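PDB 4BY2: anastral spindle 2, SAS 4 from Drosophila melanogaster, which represents, as an engineered fusion, the complex of the Ana2 proline-rich motif with the Sas-4 TCP domain, which has a role in centriole assembly. Local coordinates for residues L16-S21 / E133-P138. Residues are numbered along the deposited sequence; the frame is centred on the assembly and turned at random.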
loop_
_atom_site.group_PDB
_atom_site.type_symbol
_atom_site.label_atom_id
_atom_site.label_comp_id
_atom_site.label_asym_id
_atom_site.label_seq_id
_atom_site.Cartn_x
_atom_site.Cartn_y
_atom_site.Cartn_z
ATOM N N LEU A 16 -1.237 13.200 -2.920
ATOM C CA LEU A 16 -0.965 13.045 -4.351
ATOM C C LEU A 16 -1.058 11.558 -4.701
ATOM O O LEU A 16 -0.379 10.735 -4.076
ATOM C CB LEU A 16 0.413 13.625 -4.729
ATOM C CG LEU A 16 0.522 15.154 -4.728
ATOM C CD1 LEU A 16 1.930 15.605 -4.373
ATOM C CD2 LEU A 16 0.073 15.747 -6.059
ATOM N N ALA A 17 -1.945 11.217 -5.662
ATOM C CA ALA A 17 -2.218 9.846 -6.111
ATOM C C ALA A 17 -0.991 9.117 -6.658
ATOM O O ALA A 17 -0.323 9.641 -7.551
ATOM C CB ALA A 17 -3.345 9.831 -7.134
ATOM N N PRO A 18 -0.673 7.911 -6.129
ATOM C CA PRO A 18 0.506 7.184 -6.621
ATOM C C PRO A 18 0.294 6.482 -7.962
ATOM O O PRO A 18 -0.834 6.319 -8.434
ATOM C CB PRO A 18 0.789 6.187 -5.498
ATOM C CG PRO A 18 -0.539 5.912 -4.919
ATOM C CD PRO A 18 -1.348 7.164 -5.048
ATOM N N ARG A 19 1.408 6.050 -8.553
ATOM C CA ARG A 19 1.487 5.348 -9.829
ATOM C C ARG A 19 1.985 3.917 -9.549
ATOM O O ARG A 19 2.904 3.762 -8.739
ATOM C CB ARG A 19 2.490 6.096 -10.729
ATOM C CG ARG A 19 2.394 5.790 -12.215
ATOM C CD ARG A 19 3.768 5.609 -12.843
ATOM N NE ARG A 19 4.542 6.852 -12.883
ATOM C CZ ARG A 19 4.714 7.599 -13.969
ATOM N NH1 ARG A 19 4.175 7.236 -15.126
ATOM N NH2 ARG A 19 5.435 8.711 -13.909
ATOM N N PRO A 20 1.412 2.856 -10.177
ATOM C CA PRO A 20 1.924 1.495 -9.919
ATOM C C PRO A 20 3.328 1.279 -10.476
ATOM O O PRO A 20 3.710 1.930 -11.453
ATOM C CB PRO A 20 0.901 0.596 -10.614
ATOM C CG PRO A 20 0.338 1.435 -11.687
ATOM C CD PRO A 20 0.306 2.833 -11.155
ATOM N N SER A 21 4.100 0.380 -9.842
ATOM C CA SER A 21 5.466 0.047 -10.254
ATOM C C SER A 21 5.452 -0.730 -11.568
ATOM O O SER A 21 4.632 -1.639 -11.738
ATOM C CB SER A 21 6.187 -0.743 -9.166
ATOM O OG SER A 21 7.563 -0.894 -9.473
ATOM N N GLU A 133 3.086 -0.458 4.665
ATOM C CA GLU A 133 2.218 0.315 3.783
ATOM C C GLU A 133 1.807 -0.563 2.608
ATOM O O GLU A 133 2.663 -1.120 1.917
ATOM C CB GLU A 133 2.908 1.603 3.311
ATOM C CG GLU A 133 2.730 2.762 4.276
ATOM C CD GLU A 133 3.766 3.866 4.173
ATOM O OE1 GLU A 133 4.017 4.354 3.047
ATOM O OE2 GLU A 133 4.307 4.262 5.231
ATOM N N ILE A 134 0.493 -0.724 2.416
ATOM C CA ILE A 134 -0.075 -1.548 1.355
ATOM C C ILE A 134 -0.871 -0.701 0.362
ATOM O O ILE A 134 -1.816 -0.013 0.753
ATOM C CB ILE A 134 -0.894 -2.746 1.931
ATOM C CG1 ILE A 134 0.019 -3.734 2.690
ATOM C CG2 ILE A 134 -1.698 -3.461 0.835
ATOM C CD1 ILE A 134 -0.704 -4.882 3.421
ATOM N N LEU A 135 -0.490 -0.775 -0.926
ATOM C CA LEU A 135 -1.158 -0.096 -2.033
ATOM C C LEU A 135 -1.998 -1.101 -2.814
ATOM O O LEU A 135 -1.499 -2.173 -3.139
ATOM C CB LEU A 135 -0.132 0.554 -2.963
ATOM C CG LEU A 135 0.304 1.961 -2.601
ATOM C CD1 LEU A 135 1.556 2.348 -3.370
ATOM C CD2 LEU A 135 -0.814 2.967 -2.870
ATOM N N GLU A 136 -3.267 -0.775 -3.097
ATOM C CA GLU A 136 -4.174 -1.664 -3.829
ATOM C C GLU A 136 -4.697 -0.959 -5.081
ATOM O O GLU A 136 -5.494 -0.024 -4.976
ATOM C CB GLU A 136 -5.339 -2.143 -2.932
ATOM C CG GLU A 136 -4.915 -2.988 -1.741
ATOM C CD GLU A 136 -5.555 -2.599 -0.421
ATOM O OE1 GLU A 136 -5.104 -1.604 0.194
ATOM O OE2 GLU A 136 -6.496 -3.304 0.009
ATOM N N PHE A 137 -4.232 -1.404 -6.257
ATOM C CA PHE A 137 -4.605 -0.847 -7.559
ATOM C C PHE A 137 -5.834 -1.555 -8.167
ATOM O O PHE A 137 -6.073 -2.715 -7.824
ATOM C CB PHE A 137 -3.391 -0.840 -8.506
ATOM C CG PHE A 137 -2.302 0.107 -8.055
ATOM C CD1 PHE A 137 -2.381 1.468 -8.332
ATOM C CD2 PHE A 137 -1.214 -0.356 -7.324
ATOM C CE1 PHE A 137 -1.384 2.348 -7.892
ATOM C CE2 PHE A 137 -0.217 0.523 -6.887
ATOM C CZ PHE A 137 -0.313 1.870 -7.169
ATOM N N PRO A 138 -6.637 -0.888 -9.044
ATOM C CA PRO A 138 -7.857 -1.535 -9.583
ATOM C C PRO A 138 -7.683 -2.849 -10.351
ATOM O O PRO A 138 -8.646 -3.611 -10.443
ATOM C CB PRO A 138 -8.463 -0.460 -10.492
ATOM C CG PRO A 138 -7.889 0.813 -10.026
ATOM C CD PRO A 138 -6.522 0.506 -9.523
#
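The proline-rich motif of Ana2 meets the TCP domain of Sas-4 here, with Pro18 and Pro20 set against Leu135 and Phe137. The two parts share a chain only because they were fused by design. Residues 16-21 form an extended loop. Leu135 lies on strand 133-136, and Phe137 follows just after it.

Pro20 sits over one face of the Phe137 ring in a CH-pi contact. Its CB lies 3.8 Å from the ring centroid, 6° off the ring normal. Pro20 CD reaches the rim at Phe137 CE1, 3.7 Å away. Pro20 CA stands 3.6 Å from Phe137 CZ, over the same face. The Phe137 CB is directed toward the peptide, and CG is anti to the carbonyl carbon (chi1 -66°). Pro18 O lies near the ring plane at the edge, 4.0 Å from Phe137 CE1. Beside this CH-pi contact, Pro18 CG touches Leu135 CD2 at 3.6 Å.

An alanine in place of Phe137 would probably leave Pro20 without its aromatic face and open a gap beside the peptide.

Tyr118 and Gln141 also touch Pro18 and Pro20, respectively. The Ser21 N-H is hydrogen-bonded to Glu143 OE2, on the adjoining strand 142-145. Packing of a proline over an aromatic ring is a common way for proline-rich peptides to be held. In this fusion the surface is supplied by a strand of the antiparallel TCP domain and the residue just after it.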